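Local atomic coordinates of DUF1076 domain-containing protein (Salmonella typhi, PDB entry 6IAI), a protein that acts as a type III secretion effector with E3/E4 ubiquitin ligase activity and binds K48- and K63-linked diubiquitin. Residues D33-D37 and I99-N104; L67-S71 and K83-S87. All blocks are in the same frame, centred on the assembly; numbering follows the deposited sequence.

Contact 1: D33-D37 and I99-N104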
ATOM      1  N   ASP A  33      10.731 -15.223  -3.417  1.00 58.23           N
ATOM      2  CA  ASP A  33      11.642 -14.217  -3.969  1.00 57.04           C
ATOM      3  C   ASP A  33      11.637 -12.866  -3.169  1.00 57.17           C
ATOM      4  O   ASP A  33      12.185 -11.864  -3.654  1.00 55.48           O
ATOM      5  CB  ASP A  33      11.391 -13.997  -5.473  1.00 59.70           C
ATOM      6  CG  ASP A  33       9.986 -13.601  -5.863  1.00 80.98           C
ATOM      7  OD1 ASP A  33       9.160 -13.370  -4.954  1.00 84.75           O
ATOM      8  OD2 ASP A  33       9.714 -13.497  -7.083  1.00 88.35           O
ATOM      9  N   ASN A  34      11.045 -12.864  -1.934  1.00 51.22           N
ATOM     10  CA  ASN A  34      10.994 -11.703  -1.023  1.00 51.02           C
ATOM     11  C   ASN A  34      10.099 -10.548  -1.597  1.00 52.09           C
ATOM     12  O   ASN A  34      10.464  -9.365  -1.596  1.00 51.30           O
ATOM     13  CB  ASN A  34      12.430 -11.231  -0.641  1.00 49.34           C
ATOM     14  CG  ASN A  34      12.507 -10.290   0.532  1.00 58.29           C
ATOM     15  OD1 ASN A  34      11.790 -10.445   1.532  1.00 50.75           O
ATOM     16  ND2 ASN A  34      13.386  -9.295   0.423  1.00 46.65           N
ATOM     17  N   ARG A  35       8.938 -10.946  -2.123  1.00 45.22           N
ATOM     18  CA  ARG A  35       7.975 -10.056  -2.728  1.00 44.06           C
ATOM     19  C   ARG A  35       6.601 -10.367  -2.188  1.00 48.15           C
ATOM     20  O   ARG A  35       6.372 -11.471  -1.701  1.00 48.00           O
ATOM     21  CB  ARG A  35       7.960 -10.207  -4.271  1.00 40.66           C
ATOM     22  CG  ARG A  35       9.221  -9.777  -5.002  1.00 39.62           C
ATOM     23  CD  ARG A  35       9.512  -8.293  -4.913  1.00 45.44           C
ATOM     24  NE  ARG A  35      10.753  -7.938  -5.611  1.00 57.36           N
ATOM     25  CZ  ARG A  35      11.966  -7.996  -5.069  1.00 62.98           C
ATOM     26  NH1 ARG A  35      12.119  -8.383  -3.812  1.00 45.42           N
ATOM     27  NH2 ARG A  35      13.034  -7.658  -5.779  1.00 47.84           N
ATOM     28  N   ILE A  36       5.673  -9.407  -2.288  1.00 44.44           N
ATOM     29  CA  ILE A  36       4.302  -9.613  -1.847  1.00 43.20           C
ATOM     30  C   ILE A  36       3.606 -10.631  -2.775  1.00 46.56           C
ATOM     31  O   ILE A  36       3.835 -10.643  -3.982  1.00 46.76           O
ATOM     32  CB  ILE A  36       3.502  -8.272  -1.695  1.00 45.25           C
ATOM     33  CG1 ILE A  36       3.523  -7.419  -2.987  1.00 45.50           C
ATOM     34  CG2 ILE A  36       3.978  -7.464  -0.468  1.00 44.23           C
ATOM     35  CD1 ILE A  36       2.320  -6.520  -3.219  1.00 42.30           C
ATOM     36  N   ASP A  37       2.796 -11.494  -2.207  1.00 42.63           N
ATOM     37  CA  ASP A  37       2.002 -12.432  -2.985  1.00 43.15           C
ATOM     38  C   ASP A  37       0.716 -11.677  -3.346  1.00 45.95           C
ATOM     39  O   ASP A  37       0.602 -10.479  -3.077  1.00 45.45           O
ATOM     40  CB  ASP A  37       1.682 -13.700  -2.146  1.00 45.97           C
ATOM     41  CG  ASP A  37       1.437 -14.999  -2.906  1.00 61.42           C
ATOM     42  OD1 ASP A  37       1.087 -14.934  -4.110  1.00 60.59           O
ATOM     43  OD2 ASP A  37       1.551 -16.083  -2.280  1.00 73.81           O
ATOM     44  N   ILE A  99      15.104  -2.038  -3.767  1.00 44.87           N
ATOM     45  CA  ILE A  99      14.813  -3.087  -4.740  1.00 43.23           C
ATOM     46  C   ILE A  99      13.482  -3.774  -4.442  1.00 45.96           C
ATOM     47  O   ILE A  99      12.629  -3.782  -5.326  1.00 47.15           O
ATOM     48  CB  ILE A  99      15.981  -4.101  -4.937  1.00 45.97           C
ATOM     49  CG1 ILE A  99      17.253  -3.383  -5.487  1.00 47.33           C
ATOM     50  CG2 ILE A  99      15.549  -5.250  -5.877  1.00 44.02           C
ATOM     51  CD1 ILE A  99      18.617  -4.142  -5.190  1.00 58.53           C
ATOM     52  N   GLU A 100      13.285  -4.327  -3.217  1.00 40.72           N
ATOM     53  CA  GLU A 100      12.019  -5.003  -2.888  1.00 39.86           C
ATOM     54  C   GLU A 100      10.861  -4.034  -2.835  1.00 41.99           C
ATOM     55  O   GLU A 100       9.758  -4.400  -3.231  1.00 40.77           O
ATOM     56  CB  GLU A 100      12.079  -5.864  -1.605  1.00 40.71           C
ATOM     57  CG  GLU A 100      12.416  -5.110  -0.341  1.00 48.22           C
ATOM     58  CD  GLU A 100      11.949  -5.761   0.943  1.00 64.08           C
ATOM     59  OE1 GLU A 100      12.750  -5.779   1.899  1.00 63.40           O
ATOM     60  OE2 GLU A 100      10.799  -6.249   1.004  1.00 53.91           O
ATOM     61  N   TRP A 101      11.122  -2.806  -2.354  1.00 38.42           N
ATOM     62  CA  TRP A 101      10.135  -1.755  -2.263  1.00 39.08           C
ATOM     63  C   TRP A 101       9.528  -1.471  -3.644  1.00 43.89           C
ATOM     64  O   TRP A 101       8.305  -1.547  -3.795  1.00 43.49           O
ATOM     65  CB  TRP A 101      10.779  -0.506  -1.667  1.00 39.23           C
ATOM     66  CG  TRP A 101       9.855   0.320  -0.832  1.00 41.95           C
ATOM     67  CD1 TRP A 101       8.489   0.316  -0.868  1.00 45.09           C
ATOM     68  CD2 TRP A 101      10.230   1.345   0.101  1.00 42.59           C
ATOM     69  NE1 TRP A 101       7.990   1.235   0.024  1.00 44.97           N
ATOM     70  CE2 TRP A 101       9.037   1.898   0.619  1.00 46.68           C
ATOM     71  CE3 TRP A 101      11.464   1.852   0.555  1.00 44.83           C
ATOM     72  CZ2 TRP A 101       9.038   2.927   1.575  1.00 46.23           C
ATOM     73  CZ3 TRP A 101      11.465   2.859   1.516  1.00 46.50           C
ATOM     74  CH2 TRP A 101      10.261   3.387   2.014  1.00 47.03           C
ATOM     75  N   GLN A 102      10.392  -1.240  -4.669  1.00 40.97           N
ATOM     76  CA  GLN A 102      10.007  -1.003  -6.070  1.00 40.14           C
ATOM     77  C   GLN A 102       9.249  -2.174  -6.701  1.00 42.84           C
ATOM     78  O   GLN A 102       8.224  -1.966  -7.364  1.00 43.84           O
ATOM     79  CB  GLN A 102      11.234  -0.605  -6.913  1.00 41.47           C
ATOM     80  CG  GLN A 102      10.948  -0.208  -8.372  1.00 57.85           C
ATOM     81  CD  GLN A 102      10.134   1.055  -8.496  1.00 85.33           C
ATOM     82  OE1 GLN A 102       8.899   1.021  -8.580  1.00 82.47           O
ATOM     83  NE2 GLN A 102      10.804   2.199  -8.498  1.00 84.37           N
ATOM     84  N   GLY A 103       9.749  -3.384  -6.486  1.00 37.69           N
ATOM     85  CA  GLY A 103       9.143  -4.612  -6.989  1.00 36.37           C
ATOM     86  C   GLY A 103       7.769  -4.868  -6.430  1.00 39.97           C
ATOM     87  O   GLY A 103       6.866  -5.313  -7.157  1.00 41.66           O
ATOM     88  N   ASN A 104       7.606  -4.582  -5.128  1.00 35.44           N
ATOM     89  CA  ASN A 104       6.331  -4.726  -4.426  1.00 35.50           C
ATOM     90  C   ASN A 104       5.347  -3.656  -4.911  1.00 36.10           C
ATOM     91  O   ASN A 104       4.169  -3.957  -5.109  1.00 35.79           O
ATOM     92  CB  ASN A 104       6.544  -4.617  -2.930  1.00 37.48           C
ATOM     93  CG  ASN A 104       7.153  -5.831  -2.305  1.00 46.04           C
ATOM     94  OD1 ASN A 104       6.991  -6.958  -2.775  1.00 37.80           O
ATOM     95  ND2 ASN A 104       7.804  -5.627  -1.188  1.00 41.91           N
TER
HETATM   96  O   HOH W   1       8.876  -8.016   0.671  1.00 40.34           O

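Contact 2: L67-S71 and K83-S87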
ATOM      1  N   LEU A  67       5.779   1.141   3.449  1.00 35.88           N
ATOM      2  CA  LEU A  67       4.698   2.065   3.112  1.00 34.91           C
ATOM      3  C   LEU A  67       4.673   2.332   1.628  1.00 39.19           C
ATOM      4  O   LEU A  67       5.714   2.627   1.032  1.00 37.61           O
ATOM      5  CB  LEU A  67       4.828   3.427   3.829  1.00 34.45           C
ATOM      6  CG  LEU A  67       4.940   3.453   5.329  1.00 39.09           C
ATOM      7  CD1 LEU A  67       4.850   4.895   5.834  1.00 37.83           C
ATOM      8  CD2 LEU A  67       3.893   2.559   5.979  1.00 42.47           C
ATOM      9  N   TYR A  68       3.456   2.315   1.060  1.00 36.08           N
ATOM     10  CA  TYR A  68       3.147   2.555  -0.348  1.00 34.79           C
ATOM     11  C   TYR A  68       2.126   3.665  -0.449  1.00 37.71           C
ATOM     12  O   TYR A  68       1.266   3.785   0.406  1.00 38.66           O
ATOM     13  CB  TYR A  68       2.613   1.265  -0.991  1.00 35.92           C
ATOM     14  CG  TYR A  68       3.596   0.119  -0.838  1.00 38.23           C
ATOM     15  CD1 TYR A  68       3.631  -0.647   0.329  1.00 40.22           C
ATOM     16  CD2 TYR A  68       4.555  -0.140  -1.818  1.00 38.34           C
ATOM     17  CE1 TYR A  68       4.579  -1.654   0.506  1.00 40.62           C
ATOM     18  CE2 TYR A  68       5.494  -1.156  -1.660  1.00 39.00           C
ATOM     19  CZ  TYR A  68       5.498  -1.916  -0.499  1.00 46.69           C
ATOM     20  OH  TYR A  68       6.431  -2.898  -0.328  1.00 44.30           O
ATOM     21  N   GLU A  69       2.258   4.517  -1.463  1.00 33.49           N
ATOM     22  CA  GLU A  69       1.333   5.611  -1.739  1.00 32.04           C
ATOM     23  C   GLU A  69       0.469   5.197  -2.887  1.00 36.96           C
ATOM     24  O   GLU A  69       0.995   4.714  -3.885  1.00 38.50           O
ATOM     25  CB  GLU A  69       2.090   6.887  -2.062  1.00 33.29           C
ATOM     26  CG  GLU A  69       2.990   7.336  -0.920  1.00 39.12           C
ATOM     27  CD  GLU A  69       3.968   8.457  -1.218  1.00 73.02           C
ATOM     28  OE1 GLU A  69       4.463   8.552  -2.368  1.00 63.25           O
ATOM     29  OE2 GLU A  69       4.320   9.175  -0.254  1.00 78.40           O
ATOM     30  N   VAL A  70      -0.859   5.255  -2.716  1.00 33.59           N
ATOM     31  CA  VAL A  70      -1.767   4.855  -3.779  1.00 32.73           C
ATOM     32  C   VAL A  70      -2.809   5.950  -4.037  1.00 37.53           C
ATOM     33  O   VAL A  70      -3.301   6.602  -3.117  1.00 36.90           O
ATOM     34  CB  VAL A  70      -2.382   3.420  -3.677  1.00 36.05           C
ATOM     35  CG1 VAL A  70      -1.801   2.540  -2.574  1.00 35.99           C
ATOM     36  CG2 VAL A  70      -3.885   3.353  -3.800  1.00 35.35           C
ATOM     37  N   SER A  71      -3.095   6.176  -5.318  1.00 34.85           N
ATOM     38  CA  SER A  71      -4.102   7.123  -5.775  1.00 34.66           C
ATOM     39  C   SER A  71      -4.838   6.563  -6.945  1.00 36.92           C
ATOM     40  O   SER A  71      -4.305   5.725  -7.650  1.00 38.64           O
ATOM     41  CB  SER A  71      -3.494   8.489  -6.119  1.00 38.34           C
ATOM     42  OG  SER A  71      -2.218   8.415  -6.733  1.00 49.93           O
ATOM     43  N   LYS A  83      -2.380   4.192  -9.363  1.00 30.77           N
ATOM     44  CA  LYS A  83      -0.938   4.383  -9.361  1.00 31.16           C
ATOM     45  C   LYS A  83      -0.370   4.087  -7.967  1.00 36.53           C
ATOM     46  O   LYS A  83      -0.914   4.528  -6.961  1.00 34.42           O
ATOM     47  CB  LYS A  83      -0.570   5.835  -9.772  1.00 33.09           C
ATOM     48  CG  LYS A  83       0.846   5.995 -10.321  1.00 51.26           C
ATOM     49  CD  LYS A  83       1.019   5.384 -11.753  1.00 70.97           C
ATOM     50  CE  LYS A  83       2.449   4.974 -12.072  1.00 80.34           C
ATOM     51  NZ  LYS A  83       2.511   3.876 -13.087  1.00 81.07           N
ATOM     52  N   VAL A  84       0.773   3.373  -7.934  1.00 35.09           N
ATOM     53  CA  VAL A  84       1.499   3.024  -6.718  1.00 34.10           C
ATOM     54  C   VAL A  84       2.881   3.610  -6.793  1.00 41.00           C
ATOM     55  O   VAL A  84       3.596   3.376  -7.759  1.00 42.53           O
ATOM     56  CB  VAL A  84       1.514   1.495  -6.390  1.00 35.65           C
ATOM     57  CG1 VAL A  84       2.247   1.205  -5.078  1.00 34.99           C
ATOM     58  CG2 VAL A  84       0.096   0.922  -6.344  1.00 34.62           C
ATOM     59  N   SER A  85       3.248   4.382  -5.770  1.00 39.16           N
ATOM     60  CA  SER A  85       4.576   4.967  -5.587  1.00 40.14           C
ATOM     61  C   SER A  85       4.993   4.776  -4.127  1.00 45.05           C
ATOM     62  O   SER A  85       4.273   4.147  -3.360  1.00 43.58           O
ATOM     63  CB  SER A  85       4.595   6.450  -5.987  1.00 44.54           C
ATOM     64  OG  SER A  85       3.621   7.241  -5.324  1.00 57.69           O
ATOM     65  N   PHE A  86       6.160   5.274  -3.758  1.00 44.57           N
ATOM     66  CA  PHE A  86       6.653   5.229  -2.390  1.00 46.12           C
ATOM     67  C   PHE A  86       7.626   6.360  -2.207  1.00 54.07           C
ATOM     68  O   PHE A  86       8.253   6.786  -3.176  1.00 52.44           O
ATOM     69  CB  PHE A  86       7.281   3.859  -2.008  1.00 47.65           C
ATOM     70  CG  PHE A  86       8.535   3.451  -2.747  1.00 49.26           C
ATOM     71  CD1 PHE A  86       9.795   3.815  -2.273  1.00 52.70           C
ATOM     72  CD2 PHE A  86       8.460   2.674  -3.896  1.00 50.91           C
ATOM     73  CE1 PHE A  86      10.959   3.426  -2.954  1.00 53.11           C
ATOM     74  CE2 PHE A  86       9.621   2.294  -4.580  1.00 53.19           C
ATOM     75  CZ  PHE A  86      10.862   2.674  -4.104  1.00 51.17           C
ATOM     76  N   SER A  87       7.751   6.858  -0.976  1.00 55.90           N
ATOM     77  CA  SER A  87       8.682   7.942  -0.674  1.00 57.59           C
ATOM     78  C   SER A  87       9.177   7.792   0.741  1.00 63.25           C
ATOM     79  O   SER A  87       8.436   7.300   1.598  1.00 63.57           O
ATOM     80  CB  SER A  87       8.014   9.307  -0.870  1.00 62.62           C
ATOM     81  OG  SER A  87       7.052   9.592   0.137  1.00 74.89           O
TER
HETATM   82  O   HOH W   2       5.880   5.652   0.825  1.00 41.97           O
HETATM   83  O   HOH W   3       0.446   7.105  -5.808  1.00 39.76           O

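Contact 1: D33-D37 and I99-N104
Ile36 and Asn104 meet where a helix side chain takes up a backbone N-H of an irregular loop. In this N-terminal domain, a mixed four-stranded sheet packed with helices, residues 33-37 belong to the connection between strand 22-25 and helix 41-53, and they lie along helix 91-113. Asn104 turns its CG anti to the carbonyl carbon (chi1 -75°), which brings its amide to the loop. There OD1 accepts the backbone N of Ile36 at 2.8 Å; the donor stands above the carbonyl plane. CG1 and CG2 of Ile36 pack on the same amide. Arg35 reaches the helix by a bend at chi2 (-66°) that lays its guanidinium over the backbone of the preceding turn, with Glu100 CA 3.5 Å above one face. NH2 extends to the CG2 branch of Ile99, while NH1 folds back to Asn34 O at 2.9 Å, a partner that lies in the guanidinium plane. Arg35 NH1 and Glu100 OE2 stay 5.4 Å apart, not in direct contact; Glu100 OE1 forms a salt bridge with Arg97 NE. The other carboxylate oxygen of Glu100, OE2, and Asn34 O both accept from one water, which itself accepts from Asn104 ND2.

Contact 2: L67-S71 and K83-S87
Glu69 and Ser85 form a directly facing pair, and the glutamate side chain runs from there past the end of strand 83-85 toward Ser87. Its CB lies beside Ser85 OG, 3.6 Å away. With CG anti to the carbonyl carbon (chi1 -60°) and the chain extended beyond it, CD comes up to Ser87, and the two carboxylate oxygens divide between the serines. OE1 has a weak contact with Ser85 OG at 3.3 Å and a long, weak ion pair with Lys58. OE2 accepts the hydroxyl proton of Ser87 at 2.8 Å, with OG approaching from above the carboxylate plane. This side-chain bond lies beyond the last paired residue of strand 83-85, where a water also joins Leu67 O to Ser87 N.

The backbone beneath is a β-hairpin of strands 66-71 and 83-85, joined by a long connection. Glu69 with Ser85 and Ser71 with Lys83 are its hydrogen-bonded pairs, each closed by two N-H···O bonds. Between them sits the non-hydrogen-bonded pair Val70 and Val84, whose CA-H groups point at Lys83 O and Glu69 O.

The valines project to the face opposite Glu69. Val84 CG1, anti to the backbone N (chi1 -178°), meets CB of Tyr68 at 4.1 Å, while Ala105, Leu108 and Leu112 of helix 91-113 cover the valine. Val70, on the same face, packs against Ile47 and Ala51 of helix 41-53. Strand 83-85 is the outermost of the sheet on its side within this chain, and the backbone N of Val84 is bonded to Glu109 OE1, whose other oxygen forms a salt bridge with Lys83 NZ.

Overall arrangement
Along the chain the order is 33-37, 67-71, 83-87 and 99-104, so both strands of contact 2 fall between the two segments of contact 1. Their centres lie about 14 Å apart, and contact 2 is nearer the middle of the domain. Helix 91-113, which follows strand 83-85, connects them: one side of it receives the loop before helix 41-53, another covers the sheet. Trp101 turns away from the loop, stacks with Phe86, meets Tyr68 edge-to-face and bonds through NE1 to Leu67 O. Asn104 ND2 also reaches Tyr68 OH weakly. The late helix thus ties the early loop to the sheet edge within this domain, only one part of the full-length effector.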